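Local coordinates for malonyl CoA-acyl carrier protein transacylase (Clostridium perfringens, PDB 3PTW) that probably transfers the malonyl group from malonyl-CoA to acyl carrier protein, the step that supplies extender units for fatty acid synthesis, at residues 142-145 with 146-149; 179-182 with 183-186. One frame throughout, in Å; residues are numbered along the deposited sequence.

Contact 1. Residues 142-145 with 146-149; sequences VDEI and IEKS
Four successive i to i+4 backbone hydrogen bonds tie Val142, Asp143, Glu144 and Ile145 to Ile146, Glu147, Lys148 and Ser149 in the last turns of helix 139-149. The first is short and almost straight, with Ile146 N 2.8 Å from Val142 O and an N-H...O angle of 175°. At the last, Ile145 O accepts twice: from Ser149 N, at a more bent angle of 133°, and from Ser149 OG, 2.9 Å away and lying above the carbonyl plane. Ser149 swings its hydroxyl back over the preceding turn because OG stands beside its own backbone N (chi1 -54°). A small polar residue suits this buried place, since its hydroxyl finds an acceptor within the helix itself.

The exposed face is charged. Glu144 bends at chi2, which lays its carboxylate against the extended chain of Lys148: OE1 is 3.3 Å from Lys148 CE, whereas the salt bridge from Glu144 OE1 to Lys148 NZ is long, at 3.8 Å. On the apolar face Val142 CG1 meets the end of Ile146, CD1, at 3.9 Å, the two side chains crossing at a slant. Branched apolar residues suit this face, which is turned to the strands and buries Val142 fully and Ile146 in part.

Beneath the helix, Val142 rests on Ile166 and Ile168 of strand 165-169 and Ile146 on Val155 of strand 155-162, while Ile145 and Ser149 face Ala178 and Phe181 of helix 172-184.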
loop_
_atom_site.group_PDB
_atom_site.type_symbol
_atom_site.label_atom_id
_atom_site.label_comp_id
_atom_site.label_asym_id
_atom_site.label_seq_id
_atom_site.Cartn_x
_atom_site.Cartn_y
_atom_site.Cartn_z
ATOM N N VAL A 142 -19.450 -11.360 -4.176
ATOM C CA VAL A 142 -19.416 -10.306 -3.180
ATOM C C VAL A 142 -20.397 -9.183 -3.539
ATOM O O VAL A 142 -20.998 -8.576 -2.643
ATOM C CB VAL A 142 -17.972 -9.821 -2.904
ATOM C CG1 VAL A 142 -17.976 -8.646 -1.963
ATOM C CG2 VAL A 142 -17.183 -10.937 -2.254
ATOM N N ASP A 143 -20.627 -8.957 -4.835
ATOM C CA ASP A 143 -21.652 -7.999 -5.241
ATOM C C ASP A 143 -23.033 -8.421 -4.774
ATOM O O ASP A 143 -23.839 -7.584 -4.382
ATOM C CB ASP A 143 -21.652 -7.787 -6.752
ATOM C CG ASP A 143 -20.445 -7.019 -7.220
ATOM O OD1 ASP A 143 -19.859 -6.285 -6.389
ATOM O OD2 ASP A 143 -20.077 -7.163 -8.407
ATOM N N GLU A 144 -23.299 -9.725 -4.807
ATOM C CA GLU A 144 -24.573 -10.243 -4.351
ATOM C C GLU A 144 -24.725 -10.041 -2.839
ATOM O O GLU A 144 -25.788 -9.628 -2.375
ATOM C CB GLU A 144 -24.734 -11.717 -4.754
ATOM C CG GLU A 144 -26.068 -12.016 -5.413
ATOM C CD GLU A 144 -27.219 -12.006 -4.432
ATOM O OE1 GLU A 144 -27.087 -12.658 -3.376
ATOM O OE2 GLU A 144 -28.255 -11.366 -4.716
ATOM N N ILE A 145 -23.661 -10.316 -2.086
ATOM C CA ILE A 145 -23.613 -10.040 -0.643
ATOM C C ILE A 145 -23.858 -8.561 -0.309
ATOM O O ILE A 145 -24.708 -8.241 0.536
ATOM C CB ILE A 145 -22.250 -10.471 -0.019
ATOM C CG1 ILE A 145 -21.984 -11.969 -0.250
ATOM C CG2 ILE A 145 -22.171 -10.070 1.462
ATOM C CD1 ILE A 145 -23.014 -12.932 0.310
ATOM N N ILE A 146 -23.106 -7.678 -0.974
ATOM C CA ILE A 146 -23.277 -6.230 -0.832
ATOM C C ILE A 146 -24.755 -5.846 -1.063
ATOM O O ILE A 146 -25.337 -5.114 -0.274
ATOM C CB ILE A 146 -22.305 -5.442 -1.765
ATOM C CG1 ILE A 146 -20.886 -5.461 -1.185
ATOM C CG2 ILE A 146 -22.773 -3.993 -1.974
ATOM C CD1 ILE A 146 -19.789 -5.237 -2.199
ATOM N N GLU A 147 -25.352 -6.399 -2.110
ATOM C CA GLU A 147 -26.761 -6.195 -2.440
ATOM C C GLU A 147 -27.684 -6.548 -1.278
ATOM O O GLU A 147 -28.546 -5.756 -0.900
ATOM C CB GLU A 147 -27.109 -7.021 -3.688
ATOM C CG GLU A 147 -28.582 -7.367 -3.881
ATOM C CD GLU A 147 -29.310 -6.390 -4.785
ATOM O OE1 GLU A 147 -30.352 -6.802 -5.361
ATOM O OE2 GLU A 147 -28.855 -5.225 -4.932
ATOM N N LYS A 148 -27.492 -7.731 -0.707
ATOM C CA LYS A 148 -28.350 -8.207 0.367
ATOM C C LYS A 148 -28.141 -7.441 1.659
ATOM O O LYS A 148 -29.066 -7.343 2.472
ATOM C CB LYS A 148 -28.101 -9.689 0.633
ATOM C CG LYS A 148 -28.655 -10.623 -0.407
ATOM C CD LYS A 148 -28.093 -12.010 -0.168
ATOM C CE LYS A 148 -28.991 -13.083 -0.742
ATOM N NZ LYS A 148 -28.458 -14.409 -0.354
ATOM N N SER A 149 -26.934 -6.904 1.845
ATOM C CA SER A 149 -26.542 -6.300 3.120
ATOM C C SER A 149 -26.814 -4.800 3.180
ATOM O O SER A 149 -26.866 -4.232 4.264
ATOM C CB SER A 149 -25.054 -6.563 3.426
ATOM O OG SER A 149 -24.735 -7.943 3.385
#

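Contact 2. Residues 179-182 with 183-186; sequences MEFI and KEVG
A Schellman motif ends helix 172-184 here, with Gly186 as its C-prime residue. The 182-to-187 bond of the motif runs from Gly187 N to Ile182 O, and within it Gly186 N bonds to Lys183 O at 3.0 Å. Glycine fits because the backbone takes a positive phi of 95°, where a CB would press against the carbonyl oxygen of Val185. Before the turn the pattern is regular: Lys183 N bonds to Met179 O at 3.1 Å, and Glu184 N to Glu180 O at 3.2 Å. It then tightens to an i to i+3 link, Val185 N to Ile182 O at 3.2 Å, the donor standing well above the carbonyl plane.

The main side-chain meeting is between Phe181 and Glu184, which run alongside each other in the same direction. Glu184 OE1 comes to the edge of the ring, near its plane, 3.6 Å from Phe181 CD2, which probably sets a carboxylate oxygen against the weakly positive C-H rim. The two planes are 73° apart. Val185 sets CG1 between its own backbone N and carbonyl carbon (chi1 82°), which places that methyl 3.4 Å from Ile182 O.

Charged Glu180, Lys183 and Glu184 suit the exposed side. Inward, Met179 and Ile182 both touch Ala189 of strand 188-191, Met179 also Val132 and Ile182 also Val134 of strand 129-135; Phe181 lies on Lys148, and Ile182 on Ile145, of helix 139-149.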
loop_
_atom_site.group_PDB
_atom_site.type_symbol
_atom_site.label_atom_id
_atom_site.label_comp_id
_atom_site.label_asym_id
_atom_site.label_seq_id
_atom_site.Cartn_x
_atom_site.Cartn_y
_atom_site.Cartn_z
ATOM N N MET A 179 -21.503 -10.807 6.896
ATOM C CA MET A 179 -20.828 -11.999 7.419
ATOM C C MET A 179 -21.770 -13.201 7.502
ATOM O O MET A 179 -21.390 -14.303 7.098
ATOM C CB MET A 179 -20.212 -11.706 8.790
ATOM C CG MET A 179 -19.001 -10.759 8.764
ATOM S SD MET A 179 -18.432 -10.356 10.441
ATOM C CE MET A 179 -17.999 -12.014 11.025
ATOM N N GLU A 180 -22.986 -12.982 8.018
ATOM C CA GLU A 180 -24.055 -13.992 8.004
ATOM C C GLU A 180 -24.312 -14.483 6.582
ATOM O O GLU A 180 -24.272 -15.683 6.336
ATOM C CB GLU A 180 -25.377 -13.455 8.592
ATOM C CG GLU A 180 -25.431 -13.312 10.111
ATOM C CD GLU A 180 -26.780 -12.782 10.613
ATOM O OE1 GLU A 180 -26.801 -12.110 11.671
ATOM O OE2 GLU A 180 -27.817 -13.025 9.957
ATOM N N PHE A 181 -24.567 -13.556 5.656
ATOM C CA PHE A 181 -24.843 -13.901 4.255
ATOM C C PHE A 181 -23.683 -14.646 3.576
ATOM O O PHE A 181 -23.911 -15.583 2.795
ATOM C CB PHE A 181 -25.235 -12.662 3.426
ATOM C CG PHE A 181 -26.548 -12.038 3.826
ATOM C CD1 PHE A 181 -26.632 -10.671 4.059
ATOM C CD2 PHE A 181 -27.703 -12.811 3.969
ATOM C CE1 PHE A 181 -27.846 -10.073 4.436
ATOM C CE2 PHE A 181 -28.929 -12.227 4.345
ATOM C CZ PHE A 181 -28.995 -10.852 4.580
ATOM N N ILE A 182 -22.450 -14.245 3.879
ATOM C CA ILE A 182 -21.267 -14.914 3.319
ATOM C C ILE A 182 -21.224 -16.392 3.737
ATOM O O ILE A 182 -20.994 -17.277 2.902
ATOM C CB ILE A 182 -19.954 -14.153 3.670
ATOM C CG1 ILE A 182 -19.858 -12.885 2.828
ATOM C CG2 ILE A 182 -18.710 -15.000 3.414
ATOM C CD1 ILE A 182 -19.059 -11.786 3.458
ATOM N N LYS A 183 -21.476 -16.653 5.020
ATOM C CA LYS A 183 -21.533 -18.028 5.538
ATOM C C LYS A 183 -22.526 -18.898 4.775
ATOM O O LYS A 183 -22.183 -19.976 4.292
ATOM C CB LYS A 183 -21.867 -18.039 7.037
ATOM C CG LYS A 183 -20.773 -18.611 7.921
ATOM C CD LYS A 183 -20.832 -20.145 7.994
ATOM C CE LYS A 183 -21.585 -20.632 9.234
ATOM N NZ LYS A 183 -23.053 -20.348 9.189
ATOM N N GLU A 184 -23.746 -18.397 4.643
ATOM C CA GLU A 184 -24.851 -19.141 4.042
ATOM C C GLU A 184 -24.574 -19.616 2.622
ATOM O O GLU A 184 -25.260 -20.510 2.124
ATOM C CB GLU A 184 -26.102 -18.275 4.030
ATOM C CG GLU A 184 -26.496 -17.739 5.390
ATOM C CD GLU A 184 -27.767 -16.927 5.340
ATOM O OE1 GLU A 184 -28.064 -16.333 4.281
ATOM O OE2 GLU A 184 -28.472 -16.883 6.366
ATOM N N VAL A 185 -23.572 -19.024 1.978
ATOM C CA VAL A 185 -23.292 -19.302 0.578
ATOM C C VAL A 185 -21.922 -19.975 0.366
ATOM O O VAL A 185 -21.488 -20.174 -0.769
ATOM C CB VAL A 185 -23.479 -18.022 -0.295
ATOM C CG1 VAL A 185 -22.240 -17.115 -0.249
ATOM C CG2 VAL A 185 -23.845 -18.388 -1.735
ATOM N N GLY A 186 -21.253 -20.332 1.459
ATOM C CA GLY A 186 -20.051 -21.156 1.382
ATOM C C GLY A 186 -18.734 -20.407 1.376
ATOM O O GLY A 186 -17.670 -21.013 1.206
#

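In the fold
Contacts 1 and 2 lie at the C-terminal ends of two neighbouring helices, 139-149 and 172-184, the centres of the two contacts about 10 Å apart. They meet chiefly through Phe181: its CD1 is 3.4 Å from Ser149 OG, and its CE1 is 3.6 Å from Lys148 O. Ile145 CD1 completes the join, 3.7 Å from Phe181 O. Both helices pack on the four-stranded antiparallel sheet, an arrangement consistent with the smaller ferredoxin-like subdomain of acyltransferases. The contact centres lie about 26 and 28 Å from the chain centre. The GxSxG pattern Gly89, Ser91 and Gly93, probably the nucleophile elbow, begins at the end of strand 86-89 in the other sheet, so neither contact is part of it.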